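Local coordinates for protein beta-xylanase (Caldicellulosiruptor kristjanssonii, PDB 7NWN) that probably binds plant cell-wall carbohydrate through a calcium-bearing family 9 carbohydrate-binding module that forms part of a multimodular xylanase-glucuronoyl esterase, at residues L70-E75 against V94-D99; A59-M64 against M162-Q167; H114-Y119 against T124-D129. All blocks are in the same frame, centred on the assembly; numbering follows the deposited sequence.

Contact 1 of 3, residues L70-E75 against V94-D99. With CA (calcium ion), chain S.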
loop_
_atom_site.group_PDB
_atom_site.type_symbol
_atom_site.label_atom_id
_atom_site.label_comp_id
_atom_site.label_asym_id
_atom_site.label_seq_id
_atom_site.Cartn_x
_atom_site.Cartn_y
_atom_site.Cartn_z
ATOM N N LEU A 70 4.894 8.039 -3.429
ATOM C CA LEU A 70 3.775 7.178 -3.755
ATOM C C LEU A 70 2.771 7.214 -2.594
ATOM O O LEU A 70 3.187 7.174 -1.441
ATOM C CB LEU A 70 4.267 5.742 -3.993
ATOM C CG LEU A 70 3.190 4.724 -4.399
ATOM C CD1 LEU A 70 2.629 4.965 -5.801
ATOM C CD2 LEU A 70 3.704 3.310 -4.301
ATOM N N TYR A 71 1.472 7.113 -2.940
ATOM C CA TYR A 71 0.359 7.242 -1.999
ATOM C C TYR A 71 -0.512 6.000 -2.095
ATOM O O TYR A 71 -0.807 5.534 -3.206
ATOM C CB TYR A 71 -0.504 8.478 -2.313
ATOM C CG TYR A 71 0.277 9.760 -2.101
ATOM C CD1 TYR A 71 0.385 10.335 -0.842
ATOM C CD2 TYR A 71 0.949 10.359 -3.161
ATOM C CE1 TYR A 71 1.133 11.484 -0.632
ATOM C CE2 TYR A 71 1.718 11.501 -2.974
ATOM C CZ TYR A 71 1.757 12.093 -1.720
ATOM O OH TYR A 71 2.523 13.199 -1.541
ATOM N N VAL A 72 -0.930 5.495 -0.922
ATOM C CA VAL A 72 -1.837 4.354 -0.874
ATOM C C VAL A 72 -3.040 4.734 -0.011
ATOM O O VAL A 72 -2.835 5.207 1.094
ATOM C CB VAL A 72 -1.154 3.092 -0.297
ATOM C CG1 VAL A 72 -2.078 1.866 -0.397
ATOM C CG2 VAL A 72 0.201 2.807 -0.989
ATOM N N LEU A 73 -4.250 4.451 -0.505
ATOM C CA LEU A 73 -5.443 4.543 0.330
ATOM C C LEU A 73 -6.038 3.135 0.364
ATOM O O LEU A 73 -6.405 2.639 -0.697
ATOM C CB LEU A 73 -6.444 5.508 -0.328
ATOM C CG LEU A 73 -7.811 5.579 0.367
ATOM C CD1 LEU A 73 -7.646 6.425 1.592
ATOM C CD2 LEU A 73 -8.815 6.257 -0.565
ATOM N N ALA A 74 -6.057 2.499 1.540
ATOM C CA ALA A 74 -6.631 1.174 1.638
ATOM C C ALA A 74 -7.840 1.233 2.567
ATOM O O ALA A 74 -7.803 1.889 3.618
ATOM C CB ALA A 74 -5.582 0.187 2.129
ATOM N N GLU A 75 -8.909 0.522 2.173
ATOM C CA GLU A 75 -9.990 0.256 3.121
ATOM C C GLU A 75 -10.188 -1.250 3.287
ATOM O O GLU A 75 -10.219 -2.008 2.288
ATOM C CB GLU A 75 -11.299 0.869 2.608
ATOM C CG GLU A 75 -11.264 2.360 2.737
ATOM C CD GLU A 75 -12.531 3.109 2.354
ATOM O OE1 GLU A 75 -13.577 2.477 2.194
ATOM O OE2 GLU A 75 -12.449 4.334 2.249
ATOM N N VAL A 94 -2.038 -3.765 7.203
ATOM C CA VAL A 94 -1.806 -3.840 5.773
ATOM C C VAL A 94 -0.291 -3.736 5.529
ATOM O O VAL A 94 0.409 -3.133 6.312
ATOM C CB VAL A 94 -2.586 -2.775 4.966
ATOM C CG1 VAL A 94 -4.089 -2.798 5.220
ATOM C CG2 VAL A 94 -2.017 -1.405 5.140
ATOM N N GLU A 95 0.206 -4.340 4.444
ATOM C CA GLU A 95 1.633 -4.265 4.135
ATOM C C GLU A 95 1.770 -3.790 2.691
ATOM O O GLU A 95 0.941 -4.127 1.833
ATOM C CB GLU A 95 2.233 -5.666 4.189
ATOM C CG GLU A 95 2.174 -6.287 5.583
ATOM C CD GLU A 95 2.864 -7.615 5.746
ATOM O OE1 GLU A 95 3.528 -8.078 4.784
ATOM O OE2 GLU A 95 2.739 -8.202 6.830
ATOM N N ILE A 96 2.808 -2.973 2.476
ATOM C CA ILE A 96 3.087 -2.354 1.186
ATOM C C ILE A 96 4.533 -2.724 0.862
ATOM O O ILE A 96 5.394 -2.552 1.702
ATOM C CB ILE A 96 2.870 -0.813 1.240
ATOM C CG1 ILE A 96 1.379 -0.511 1.503
ATOM C CG2 ILE A 96 3.300 -0.124 -0.074
ATOM C CD1 ILE A 96 1.186 0.857 2.137
ATOM N N PHE A 97 4.742 -3.231 -0.345
ATOM C CA PHE A 97 6.050 -3.622 -0.843
ATOM C C PHE A 97 6.352 -2.772 -2.078
ATOM O O PHE A 97 5.456 -2.590 -2.900
ATOM C CB PHE A 97 5.963 -5.084 -1.292
ATOM C CG PHE A 97 5.462 -6.102 -0.275
ATOM C CD1 PHE A 97 4.108 -6.207 0.029
ATOM C CD2 PHE A 97 6.353 -6.983 0.338
ATOM C CE1 PHE A 97 3.644 -7.192 0.896
ATOM C CE2 PHE A 97 5.903 -7.982 1.204
ATOM C CZ PHE A 97 4.547 -8.080 1.479
ATOM N N LEU A 98 7.601 -2.293 -2.203
ATOM C CA LEU A 98 8.005 -1.518 -3.372
ATOM C C LEU A 98 9.414 -1.933 -3.835
ATOM O O LEU A 98 10.341 -2.029 -3.021
ATOM C CB LEU A 98 7.984 -0.028 -3.015
ATOM C CG LEU A 98 7.997 0.942 -4.207
ATOM C CD1 LEU A 98 6.709 0.851 -5.020
ATOM C CD2 LEU A 98 8.247 2.373 -3.709
ATOM N N ASP A 99 9.545 -2.183 -5.147
ATOM C CA ASP A 99 10.843 -2.372 -5.801
ATOM C C ASP A 99 11.018 -1.134 -6.684
ATOM O O ASP A 99 10.483 -1.099 -7.798
ATOM C CB ASP A 99 10.819 -3.677 -6.608
ATOM C CG ASP A 99 11.991 -3.958 -7.585
ATOM O OD1 ASP A 99 13.047 -3.266 -7.534
ATOM O OD2 ASP A 99 11.793 -4.857 -8.426
HETATM CA CA CA S . 14.777 -3.136 -6.257
HETATM O O HOH W 1 14.635 -5.635 -6.425
#
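I96 and V72 meet in the buried centre of a beta sandwich, the fold of this family 9 carbohydrate-binding module. Strand 70-75 belongs to one sheet and strand 94-99 to the other. The two join through aliphatic side chains alone.

I96 can be followed outward. From CB, the branch that matters is CG1, which stands anti to the carbonyl carbon, beside the backbone N (chi1 -65°). This turns the chain so that CD1, the next atom, faces V72, and that methyl does the touching. I96 CD1 lies 3.8 Å from V72 CG2 and 4.0 Å from V72 CB. The two side chains reach toward each other tip to tip. I96 also packs on F164 of its own sheet and on I150 of the facing one.

Two residues along each strand, L70 and L98 make the other touch between these strands. Here the side chains cross obliquely, and L70 CD2 lies 3.9 Å from L98 CD1. V94 and A74 also point inward but stay slightly farther apart. L63, next to V72 in its own sheet, and F166 further line this interior.

The alternate residues of strand 94-99 turn their side chains out of the sandwich. F97 stacks there on H114. At the strand end, D99 binds a calcium ion together with D103, D111 and D112. A water also lies 2.5 Å from the calcium, and D99 OD1 binds the same ion at 2.1 Å.

Contact 2 of 3, residues A59-M64 against M162-Q167; sequences AKFKLM and MGFEFQ
Strands 59-64 and 162-167 run roughly antiparallel, their axes 9.2 Å apart at closest approach and 147° between their directions. F61 and F166 lie opposite each other, and the space between the backbones is filled by side chains.

The F61 and F166 rings form an offset stack. Their centroids are 4.4 Å apart and the planes are tilted by 28°. The closest atoms are F61 CD1 and F166 CD2, at 3.4 Å. The side chains slide past each other in opposite directions, which brings each CB over the partner's ring. F166 CB lies 4.1 Å from the F61 centroid, a CH-pi contact. F61 CB makes the matching contact over the F166 face. With F61 CG set between its own backbone N and carbonyl carbon (chi1 70°), the ring lies along that of F166.

F61, F166 and F164 form an aromatic cluster between the two sheets of the beta sandwich. Strand 58-66 is an outermost strand of the four-stranded antiparallel sheet, and strand 161-171 lies in the facing mixed sheet. F164 meets F61 obliquely, with F61 CE2 3.7 Å from F164 CE2. L63 and F164 come at each other from opposite directions, and L63 CD1 lies over a face of the F164 ring, 4.1 Å from its centroid. The other methyl, L63 CD2, touches F164 CZ at 3.8 Å. A74 and V72 of the adjoining strand pack beside F61 and L63, and I200 packs against both L63 and F164.

The E165 side chain leaves the backbone away from strand 59-64. Its OE1 accepts the backbone N-H of F166 from above the carboxylate plane, and it also receives F184 N. E165 OE2 is bonded to D185 N and N182 ND2.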
loop_
_atom_site.group_PDB
_atom_site.type_symbol
_atom_site.label_atom_id
_atom_site.label_comp_id
_atom_site.label_asym_id
_atom_site.label_seq_id
_atom_site.Cartn_x
_atom_site.Cartn_y
_atom_site.Cartn_z
ATOM N N ALA A 59 -10.906 -6.192 1.113
ATOM C CA ALA A 59 -10.178 -4.942 1.101
ATOM C C ALA A 59 -10.141 -4.394 -0.315
ATOM O O ALA A 59 -10.360 -5.129 -1.275
ATOM C CB ALA A 59 -8.771 -5.145 1.617
ATOM N N LYS A 60 -9.808 -3.102 -0.402
ATOM C CA LYS A 60 -9.551 -2.445 -1.665
ATOM C C LYS A 60 -8.491 -1.382 -1.415
ATOM O O LYS A 60 -8.233 -0.999 -0.270
ATOM C CB LYS A 60 -10.866 -1.882 -2.207
ATOM C CG LYS A 60 -11.726 -1.143 -1.179
ATOM C CD LYS A 60 -13.071 -0.655 -1.734
ATOM C CE LYS A 60 -14.073 -0.098 -0.729
ATOM N NZ LYS A 60 -15.350 0.284 -1.400
ATOM N N PHE A 61 -7.863 -0.915 -2.490
ATOM C CA PHE A 61 -6.899 0.161 -2.310
ATOM C C PHE A 61 -6.802 0.941 -3.612
ATOM O O PHE A 61 -7.099 0.391 -4.680
ATOM C CB PHE A 61 -5.547 -0.384 -1.834
ATOM C CG PHE A 61 -4.812 -1.165 -2.893
ATOM C CD1 PHE A 61 -5.038 -2.529 -3.060
ATOM C CD2 PHE A 61 -3.900 -0.526 -3.734
ATOM C CE1 PHE A 61 -4.376 -3.240 -4.060
ATOM C CE2 PHE A 61 -3.226 -1.232 -4.732
ATOM C CZ PHE A 61 -3.469 -2.590 -4.904
ATOM N N LYS A 62 -6.368 2.207 -3.468
ATOM C CA LYS A 62 -6.114 3.108 -4.581
ATOM C C LYS A 62 -4.676 3.581 -4.457
ATOM O O LYS A 62 -4.146 3.613 -3.344
ATOM C CB LYS A 62 -7.063 4.296 -4.497
ATOM C CG LYS A 62 -8.514 3.920 -4.799
ATOM C CD LYS A 62 -9.486 5.094 -4.737
ATOM C CE LYS A 62 -10.870 4.695 -5.239
ATOM N NZ LYS A 62 -11.748 5.859 -5.321
ATOM N N LEU A 63 -4.105 3.990 -5.590
ATOM C CA LEU A 63 -2.727 4.420 -5.652
ATOM C C LEU A 63 -2.724 5.768 -6.333
ATOM O O LEU A 63 -3.585 6.015 -7.185
ATOM C CB LEU A 63 -1.904 3.420 -6.497
ATOM C CG LEU A 63 -1.650 2.045 -5.873
ATOM C CD1 LEU A 63 -0.712 1.187 -6.758
ATOM C CD2 LEU A 63 -1.070 2.183 -4.471
ATOM N N MET A 64 -1.712 6.580 -6.001
ATOM C CA MET A 64 -1.536 7.879 -6.643
ATOM C C MET A 64 -0.055 8.205 -6.497
ATOM O O MET A 64 0.584 7.692 -5.578
ATOM C CB MET A 64 -2.418 8.923 -5.942
ATOM C CG MET A 64 -2.661 10.209 -6.738
ATOM S SD MET A 64 -3.995 11.234 -6.033
ATOM C CE MET A 64 -5.399 10.174 -6.242
ATOM N N MET A 162 7.559 0.572 -11.371
ATOM C CA MET A 162 8.087 0.000 -10.136
ATOM C C MET A 162 7.428 -1.358 -9.869
ATOM O O MET A 162 6.344 -1.645 -10.374
ATOM C CB MET A 162 7.897 0.945 -8.947
ATOM C CG MET A 162 8.688 2.225 -9.117
ATOM S SD MET A 162 8.435 3.483 -7.822
ATOM C CE MET A 162 6.764 3.987 -8.178
ATOM N N GLY A 163 8.135 -2.216 -9.123
ATOM C CA GLY A 163 7.462 -3.381 -8.578
ATOM C C GLY A 163 6.677 -2.963 -7.324
ATOM O O GLY A 163 7.139 -2.122 -6.547
ATOM N N PHE A 164 5.511 -3.578 -7.142
ATOM C CA PHE A 164 4.650 -3.234 -6.022
ATOM C C PHE A 164 3.907 -4.493 -5.588
ATOM O O PHE A 164 3.430 -5.237 -6.441
ATOM C CB PHE A 164 3.678 -2.142 -6.501
ATOM C CG PHE A 164 2.607 -1.755 -5.521
ATOM C CD1 PHE A 164 2.890 -0.846 -4.508
ATOM C CD2 PHE A 164 1.351 -2.320 -5.597
ATOM C CE1 PHE A 164 1.910 -0.523 -3.585
ATOM C CE2 PHE A 164 0.386 -2.014 -4.640
ATOM C CZ PHE A 164 0.666 -1.099 -3.668
ATOM N N GLU A 165 3.667 -4.629 -4.277
ATOM C CA GLU A 165 2.695 -5.586 -3.754
ATOM C C GLU A 165 1.906 -4.913 -2.611
ATOM O O GLU A 165 2.414 -3.995 -1.975
ATOM C CB GLU A 165 3.413 -6.891 -3.324
ATOM C CG GLU A 165 2.549 -7.959 -2.617
ATOM C CD GLU A 165 1.361 -8.540 -3.373
ATOM O OE1 GLU A 165 0.647 -7.796 -4.118
ATOM O OE2 GLU A 165 1.112 -9.763 -3.228
ATOM N N PHE A 166 0.677 -5.402 -2.396
ATOM C CA PHE A 166 -0.234 -5.034 -1.326
ATOM C C PHE A 166 -0.727 -6.327 -0.648
ATOM O O PHE A 166 -1.148 -7.264 -1.321
ATOM C CB PHE A 166 -1.403 -4.222 -1.902
ATOM C CG PHE A 166 -2.394 -3.772 -0.859
ATOM C CD1 PHE A 166 -2.126 -2.697 -0.017
ATOM C CD2 PHE A 166 -3.577 -4.490 -0.679
ATOM C CE1 PHE A 166 -3.037 -2.339 0.968
ATOM C CE2 PHE A 166 -4.477 -4.130 0.311
ATOM C CZ PHE A 166 -4.195 -3.056 1.131
ATOM N N GLN A 167 -0.714 -6.338 0.685
ATOM C CA GLN A 167 -1.210 -7.453 1.485
ATOM C C GLN A 167 -2.026 -6.944 2.693
ATOM O O GLN A 167 -1.672 -5.959 3.333
ATOM C CB GLN A 167 -0.022 -8.244 2.040
ATOM C CG GLN A 167 -0.447 -9.573 2.673
ATOM C CD GLN A 167 0.793 -10.368 3.024
ATOM O OE1 GLN A 167 1.600 -10.749 2.162
ATOM N NE2 GLN A 167 0.961 -10.600 4.310
#

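Contact 3 of 3, residues H114-Y119 against T124-D129. With EDO (1,2-ethanediol), chain I.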
loop_
_atom_site.group_PDB
_atom_site.type_symbol
_atom_site.label_atom_id
_atom_site.label_comp_id
_atom_site.label_asym_id
_atom_site.label_seq_id
_atom_site.Cartn_x
_atom_site.Cartn_y
_atom_site.Cartn_z
ATOM N N HIS A 114 9.576 -2.812 2.381
ATOM C CA HIS A 114 8.450 -3.584 2.894
ATOM C C HIS A 114 8.003 -2.979 4.230
ATOM O O HIS A 114 8.717 -3.073 5.238
ATOM C CB HIS A 114 8.828 -5.077 2.986
ATOM C CG HIS A 114 7.746 -5.959 3.499
ATOM N ND1 HIS A 114 7.997 -7.206 4.035
ATOM C CD2 HIS A 114 6.412 -5.772 3.588
ATOM C CE1 HIS A 114 6.877 -7.756 4.413
ATOM N NE2 HIS A 114 5.891 -6.899 4.157
ATOM N N TYR A 115 6.841 -2.322 4.175
ATOM C CA TYR A 115 6.308 -1.569 5.311
ATOM C C TYR A 115 4.981 -2.208 5.717
ATOM O O TYR A 115 4.360 -2.891 4.902
ATOM C CB TYR A 115 6.035 -0.125 4.880
ATOM C CG TYR A 115 7.280 0.683 4.580
ATOM C CD1 TYR A 115 8.324 0.784 5.485
ATOM C CD2 TYR A 115 7.385 1.394 3.391
ATOM C CE1 TYR A 115 9.460 1.542 5.190
ATOM C CE2 TYR A 115 8.486 2.202 3.114
ATOM C CZ TYR A 115 9.551 2.245 3.995
ATOM O OH TYR A 115 10.637 3.036 3.713
ATOM N N ARG A 116 4.576 -1.950 6.964
ATOM C CA ARG A 116 3.335 -2.510 7.532
ATOM C C ARG A 116 2.758 -1.442 8.461
ATOM O O ARG A 116 3.532 -0.729 9.100
ATOM C CB ARG A 116 3.654 -3.777 8.367
ATOM C CG ARG A 116 2.442 -4.516 8.965
ATOM C CD ARG A 116 2.859 -5.729 9.858
ATOM N NE ARG A 116 3.534 -6.761 9.040
ATOM C CZ ARG A 116 4.863 -6.912 8.928
ATOM N NH1 ARG A 116 5.699 -6.163 9.641
ATOM N NH2 ARG A 116 5.342 -7.812 8.085
ATOM N N VAL A 117 1.412 -1.330 8.509
ATOM C CA VAL A 117 0.772 -0.453 9.482
ATOM C C VAL A 117 -0.508 -1.165 9.915
ATOM O O VAL A 117 -1.209 -1.755 9.073
ATOM C CB VAL A 117 0.492 0.964 8.907
ATOM C CG1 VAL A 117 -0.290 0.937 7.600
ATOM C CG2 VAL A 117 -0.148 1.913 9.910
ATOM N N ASN A 118 -0.742 -1.206 11.234
ATOM C CA ASN A 118 -1.967 -1.813 11.745
ATOM C C ASN A 118 -3.101 -0.775 11.843
ATOM O O ASN A 118 -2.883 0.409 11.613
ATOM C CB ASN A 118 -1.686 -2.560 13.053
ATOM C CG ASN A 118 -1.545 -1.693 14.291
ATOM O OD1 ASN A 118 -1.806 -0.494 14.284
ATOM N ND2 ASN A 118 -1.167 -2.313 15.404
ATOM N N TYR A 119 -4.311 -1.219 12.253
ATOM C CA TYR A 119 -5.490 -0.359 12.218
ATOM C C TYR A 119 -5.355 0.752 13.263
ATOM O O TYR A 119 -6.060 1.725 13.111
ATOM C CB TYR A 119 -6.796 -1.156 12.426
ATOM C CG TYR A 119 -6.834 -1.878 13.747
ATOM C CD1 TYR A 119 -6.237 -3.128 13.895
ATOM C CD2 TYR A 119 -7.328 -1.258 14.883
ATOM C CE1 TYR A 119 -6.213 -3.775 15.128
ATOM C CE2 TYR A 119 -7.336 -1.905 16.116
ATOM C CZ TYR A 119 -6.764 -3.165 16.249
ATOM O OH TYR A 119 -6.696 -3.795 17.474
ATOM N N THR A 124 5.562 -0.716 11.204
ATOM C CA THR A 124 6.820 -1.457 11.280
ATOM C C THR A 124 7.457 -1.474 9.883
ATOM O O THR A 124 6.750 -1.370 8.869
ATOM C CB THR A 124 6.605 -2.892 11.822
ATOM O OG1 THR A 124 5.441 -3.431 11.206
ATOM C CG2 THR A 124 6.416 -2.946 13.323
ATOM N N THR A 125 8.795 -1.605 9.850
ATOM C CA THR A 125 9.491 -1.848 8.582
ATOM C C THR A 125 10.153 -3.241 8.584
ATOM O O THR A 125 10.859 -3.566 9.510
ATOM C CB THR A 125 10.556 -0.765 8.312
ATOM O OG1 THR A 125 11.260 -1.154 7.129
ATOM C CG2 THR A 125 11.533 -0.561 9.452
ATOM N N ASP A 126 9.905 -4.077 7.578
ATOM C CA ASP A 126 10.740 -5.268 7.410
ATOM C C ASP A 126 11.926 -5.013 6.451
ATOM O O ASP A 126 12.856 -5.822 6.356
ATOM C CB ASP A 126 9.896 -6.435 6.909
ATOM C CG ASP A 126 8.825 -6.879 7.912
ATOM O OD1 ASP A 126 8.809 -6.355 9.027
ATOM O OD2 ASP A 126 7.977 -7.676 7.542
ATOM N N ALA A 127 11.889 -3.915 5.696
ATOM C CA ALA A 127 12.962 -3.561 4.768
ATOM C C ALA A 127 12.736 -2.109 4.363
ATOM O O ALA A 127 11.624 -1.763 3.922
ATOM C CB ALA A 127 12.896 -4.432 3.525
ATOM N N GLY A 128 13.787 -1.300 4.512
ATOM C CA GLY A 128 13.815 0.095 4.103
ATOM C C GLY A 128 13.671 1.029 5.296
ATOM O O GLY A 128 13.213 0.643 6.355
ATOM N N ASP A 129 14.057 2.280 5.095
ATOM C CA ASP A 129 14.074 3.312 6.104
ATOM C C ASP A 129 12.621 3.692 6.465
ATOM O O ASP A 129 11.878 4.116 5.579
ATOM C CB ASP A 129 14.895 4.455 5.483
ATOM C CG ASP A 129 14.978 5.650 6.383
ATOM O OD1 ASP A 129 14.560 5.525 7.561
ATOM O OD2 ASP A 129 15.432 6.713 5.893
HETATM C C1 EDO I . 17.015 -2.924 2.166
HETATM O O1 EDO I . 15.899 -3.628 1.522
HETATM C C2 EDO I . 16.886 -1.969 3.343
HETATM O O2 EDO I . 16.612 -2.530 4.643
#
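R116 grips D126 end-on, one nitrogen to each carboxylate oxygen. R116 NH2 meets D126 OD2 at 2.7 Å, and R116 NH1 meets D126 OD1 at 3.2 Å. Both oxygens are approached on their syn sides and lie near the guanidinium plane, although the two groups are turned 42° apart. R116 NH1 also donates to T124 OG1 at 3.2 Å. The R116 chain is extended to CD and then bends (chi3 -65°), which swings the guanidinium toward T124 and D126. H114 lies beside D126, its ring nearly perpendicular to the carboxylate. With an alanine here instead of R116, the carboxylates of D126 and E95 would probably lose this positive partner, and T124 OG1 this donor.

Y115 reaches the far end of 124-129. Y115 OH donates to D129 O in a very short bond of 2.5 Å. T125 packs alongside the Y115 ring, and T125 OG1 donates to G128 O at 2.8 Å.

Behind them lies the strand pairing. R116 and T124 form an antiparallel hydrogen-bonded pair. Farther along, D126 and A127 both face H114, a classic beta bulge. H114 O accepts D126 N at 2.8 Å and, weakly, A127 N. G128 has a positive phi (103°), where a side chain would jam against the preceding carbonyl oxygen.

E95 on the adjoining strand is hydrogen-bonded to H114 NE2 and forms a salt bridge with R116 NE. The hairpin of strands 112-118 and 123-125 adds to the mixed sheet beside strand 93-99, with Y115 turned inward onto F133 and I150 of the facing sheet.

Of the strands in these contacts, 58-66 comes first from the N terminus and waits longest for its partner. Strand 69-77 follows it directly in the same sheet. The chain then crosses to the other sheet, and strand 93-99 closes contact 1 after 18 intervening residues. Contact 3 comes next, a short local hairpin that opens only after contact 1 has closed. Strand 161-171 finally closes contact 2, whose long loop encloses both others. None cross. Contacts 1 and 2 tie the two sheets together through the core, while contact 3 joins neighbours within one sheet. Strand 93-99 lies between 161-171 and 112-118 in the mixed sheet, where E95 N probably bonds Q167 O.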